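PDB 1NF2: phosphatase, which probably acts as a magnesium-dependent phosphatase of the haloacid dehalogenase (HAD) family. Local coordinates for residues N27-S32 and K54-T59. Numbering follows the deposited sequence.
Sequences NIEKLS and KYFKRT
Glu-29 and Phe-56 are the nearest CA pair, 7.4 Å apart, where the C-terminal part of helix 22-31 faces the chain leaving helix 45-55. Phe-56 is the first residue to drop helical geometry, and an inverse gamma turn centred on Lys-57 follows. With CG anti to its carbonyl carbon (chi1 -41°), Phe-56 directs its ring toward helix 22-31. Its CE2 lies 3.5 Å from both CB and CG2 of Ile-28, the two side chains crossing at about a right angle. Glu-29, bent at chi2, runs past the ring in the opposite direction and sets OE1 at the ring edge, 3.8 Å from CD2. Phe-60 packs edge-to-face with the same ring, while Ile-28 also touches Phe-7 of strand 4-8. Farther along, Ser-32 OG bonds Glu-29 O (2.7 Å) and accepts a hydrogen bond from a water that Arg-58 NH1 reaches only weakly. NE and NH2 of Arg-58 grip Thr-59 O side-on. Replacing Phe-56 with an alanine would probably uncover CB and CG2 of Ile-28 and open a gap beside helix 22-31. No direct hydrogen bond crosses; this join in the HAD core domain rests on apolar packing edged by polar groups and water.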
ATOM      1  N   ASN A  27     -17.936  10.435   9.180  1.00 20.16           N
ATOM      2  CA  ASN A  27     -18.163   9.170   9.870  1.00 20.97           C
ATOM      3  C   ASN A  27     -16.884   8.638  10.492  1.00 21.73           C
ATOM      4  O   ASN A  27     -16.911   8.071  11.587  1.00 22.05           O
ATOM      5  CB  ASN A  27     -18.760   8.135   8.921  1.00 27.27           C
ATOM      6  CG  ASN A  27     -20.251   8.317   8.739  1.00 28.90           C
ATOM      7  OD1 ASN A  27     -20.993   8.385   9.718  1.00 32.16           O
ATOM      8  ND2 ASN A  27     -20.699   8.393   7.487  1.00 28.48           N
ATOM      9  N   ILE A  28     -15.760   8.823   9.803  1.00 24.74           N
ATOM     10  CA  ILE A  28     -14.485   8.364  10.337  1.00 26.67           C
ATOM     11  C   ILE A  28     -14.174   9.188  11.587  1.00 26.92           C
ATOM     12  O   ILE A  28     -13.783   8.638  12.617  1.00 26.57           O
ATOM     13  CB  ILE A  28     -13.327   8.543   9.326  1.00 32.47           C
ATOM     14  CG1 ILE A  28     -13.635   7.792   8.023  1.00 34.19           C
ATOM     15  CG2 ILE A  28     -12.028   8.040   9.940  1.00 32.97           C
ATOM     16  CD1 ILE A  28     -13.875   6.306   8.182  1.00 36.18           C
ATOM     17  N   GLU A  29     -14.342  10.508  11.486  1.00 25.38           N
ATOM     18  CA  GLU A  29     -14.107  11.414  12.610  1.00 26.72           C
ATOM     19  C   GLU A  29     -14.852  10.944  13.856  1.00 27.18           C
ATOM     20  O   GLU A  29     -14.295  10.913  14.948  1.00 27.44           O
ATOM     21  CB  GLU A  29     -14.567  12.835  12.258  1.00 42.89           C
ATOM     22  CG  GLU A  29     -13.475  13.738  11.721  1.00 46.13           C
ATOM     23  CD  GLU A  29     -12.446  14.090  12.780  1.00 50.15           C
ATOM     24  OE1 GLU A  29     -11.448  14.765  12.445  1.00 52.50           O
ATOM     25  OE2 GLU A  29     -12.637  13.694  13.951  1.00 51.06           O
ATOM     26  N   LYS A  30     -16.117  10.578  13.690  1.00 33.83           N
ATOM     27  CA  LYS A  30     -16.914  10.114  14.820  1.00 36.53           C
ATOM     28  C   LYS A  30     -16.353   8.824  15.434  1.00 38.23           C
ATOM     29  O   LYS A  30     -16.312   8.675  16.660  1.00 37.74           O
ATOM     30  CB  LYS A  30     -18.367   9.910  14.377  1.00 38.29           C
ATOM     31  CG  LYS A  30     -19.076  11.207  14.008  1.00 40.29           C
ATOM     32  CD  LYS A  30     -20.408  10.942  13.321  1.00 42.59           C
ATOM     33  CE  LYS A  30     -21.319  10.093  14.191  1.00 43.63           C
ATOM     34  NZ  LYS A  30     -22.597   9.762  13.496  1.00 43.43           N
ATOM     35  N   LEU A  31     -15.917   7.895  14.586  1.00 34.07           N
ATOM     36  CA  LEU A  31     -15.352   6.640  15.068  1.00 35.29           C
ATOM     37  C   LEU A  31     -14.023   6.845  15.781  1.00 37.02           C
ATOM     38  O   LEU A  31     -13.785   6.257  16.837  1.00 37.13           O
ATOM     39  CB  LEU A  31     -15.124   5.665  13.910  1.00 30.99           C
ATOM     40  CG  LEU A  31     -16.323   4.969  13.273  1.00 29.80           C
ATOM     41  CD1 LEU A  31     -15.830   4.061  12.149  1.00 30.43           C
ATOM     42  CD2 LEU A  31     -17.063   4.161  14.326  1.00 28.84           C
ATOM     43  N   SER A  32     -13.162   7.676  15.194  1.00 32.59           N
ATOM     44  CA  SER A  32     -11.832   7.938  15.741  1.00 35.99           C
ATOM     45  C   SER A  32     -11.868   8.325  17.210  1.00 40.57           C
ATOM     46  O   SER A  32     -10.850   8.276  17.903  1.00 39.07           O
ATOM     47  CB  SER A  32     -11.137   9.034  14.944  1.00 36.82           C
ATOM     48  OG  SER A  32     -11.643  10.304  15.296  1.00 36.15           O
ATOM     49  N   LYS A  54      -4.528  15.579   5.931  1.00 36.58           N
ATOM     50  CA  LYS A  54      -5.327  16.495   5.126  1.00 37.48           C
ATOM     51  C   LYS A  54      -6.809  16.495   5.495  1.00 37.54           C
ATOM     52  O   LYS A  54      -7.427  17.553   5.600  1.00 38.12           O
ATOM     53  CB  LYS A  54      -5.185  16.149   3.645  1.00 36.57           C
ATOM     54  CG  LYS A  54      -6.056  16.980   2.717  1.00 38.06           C
ATOM     55  CD  LYS A  54      -5.863  16.535   1.277  1.00 39.94           C
ATOM     56  CE  LYS A  54      -6.682  17.364   0.309  1.00 40.03           C
ATOM     57  NZ  LYS A  54      -6.502  16.839  -1.070  1.00 43.41           N
ATOM     58  N   TYR A  55      -7.378  15.310   5.686  1.00 38.16           N
ATOM     59  CA  TYR A  55      -8.795  15.182   6.022  1.00 38.65           C
ATOM     60  C   TYR A  55      -9.046  15.143   7.524  1.00 39.59           C
ATOM     61  O   TYR A  55     -10.143  15.441   7.989  1.00 39.90           O
ATOM     62  CB  TYR A  55      -9.372  13.937   5.337  1.00 31.95           C
ATOM     63  CG  TYR A  55      -9.465  14.085   3.834  1.00 30.72           C
ATOM     64  CD1 TYR A  55     -10.481  14.843   3.250  1.00 28.32           C
ATOM     65  CD2 TYR A  55      -8.512  13.503   2.995  1.00 30.55           C
ATOM     66  CE1 TYR A  55     -10.544  15.018   1.863  1.00 27.82           C
ATOM     67  CE2 TYR A  55      -8.567  13.673   1.611  1.00 27.06           C
ATOM     68  CZ  TYR A  55      -9.582  14.429   1.055  1.00 27.88           C
ATOM     69  OH  TYR A  55      -9.628  14.593  -0.307  1.00 27.48           O
ATOM     70  N   PHE A  56      -8.020  14.768   8.273  1.00 55.80           N
ATOM     71  CA  PHE A  56      -8.085  14.719   9.727  1.00 57.44           C
ATOM     72  C   PHE A  56      -6.731  15.292  10.115  1.00 60.01           C
ATOM     73  O   PHE A  56      -5.710  14.878   9.583  1.00 64.69           O
ATOM     74  CB  PHE A  56      -8.201  13.273  10.234  1.00 33.03           C
ATOM     75  CG  PHE A  56      -9.119  12.407   9.415  1.00 32.26           C
ATOM     76  CD1 PHE A  56      -8.683  11.844   8.216  1.00 32.68           C
ATOM     77  CD2 PHE A  56     -10.422  12.162   9.832  1.00 30.93           C
ATOM     78  CE1 PHE A  56      -9.531  11.051   7.444  1.00 31.83           C
ATOM     79  CE2 PHE A  56     -11.281  11.371   9.071  1.00 31.15           C
ATOM     80  CZ  PHE A  56     -10.834  10.813   7.872  1.00 33.15           C
ATOM     81  N   LYS A  57      -6.703  16.250  11.025  1.00 48.60           N
ATOM     82  CA  LYS A  57      -5.428  16.842  11.412  1.00 47.69           C
ATOM     83  C   LYS A  57      -4.663  15.929  12.362  1.00 46.12           C
ATOM     84  O   LYS A  57      -4.349  16.311  13.487  1.00 47.31           O
ATOM     85  CB  LYS A  57      -5.664  18.209  12.058  1.00 55.58           C
ATOM     86  CG  LYS A  57      -6.116  19.300  11.081  1.00 59.13           C
ATOM     87  CD  LYS A  57      -7.329  18.892  10.251  1.00 62.52           C
ATOM     88  CE  LYS A  57      -8.525  18.496  11.116  1.00 65.41           C
ATOM     89  NZ  LYS A  57      -8.969  19.584  12.033  1.00 68.65           N
ATOM     90  N   ARG A  58      -4.357  14.719  11.897  1.00 32.57           N
ATOM     91  CA  ARG A  58      -3.636  13.747  12.712  1.00 30.07           C
ATOM     92  C   ARG A  58      -3.249  12.507  11.906  1.00 28.09           C
ATOM     93  O   ARG A  58      -3.577  12.390  10.732  1.00 26.51           O
ATOM     94  CB  ARG A  58      -4.510  13.310  13.886  1.00 41.12           C
ATOM     95  CG  ARG A  58      -5.847  12.746  13.443  1.00 43.00           C
ATOM     96  CD  ARG A  58      -6.512  11.926  14.538  1.00 46.61           C
ATOM     97  NE  ARG A  58      -5.742  10.723  14.852  1.00 50.14           N
ATOM     98  CZ  ARG A  58      -6.159   9.752  15.660  1.00 50.19           C
ATOM     99  NH1 ARG A  58      -7.349   9.836  16.240  1.00 49.37           N
ATOM    100  NH2 ARG A  58      -5.384   8.696  15.889  1.00 49.17           N
ATOM    101  N   THR A  59      -2.553  11.577  12.549  1.00 35.69           N
ATOM    102  CA  THR A  59      -2.168  10.340  11.887  1.00 35.18           C
ATOM    103  C   THR A  59      -2.796   9.183  12.651  1.00 34.71           C
ATOM    104  O   THR A  59      -3.183   9.329  13.813  1.00 34.93           O
ATOM    105  CB  THR A  59      -0.625  10.163  11.831  1.00 33.30           C
ATOM    106  OG1 THR A  59      -0.084  10.133  13.161  1.00 31.65           O
ATOM    107  CG2 THR A  59       0.008  11.312  11.044  1.00 30.99           C
TER
HETATM  108  O   HOH W   1      -9.691  11.940  15.221  1.00 41.95           O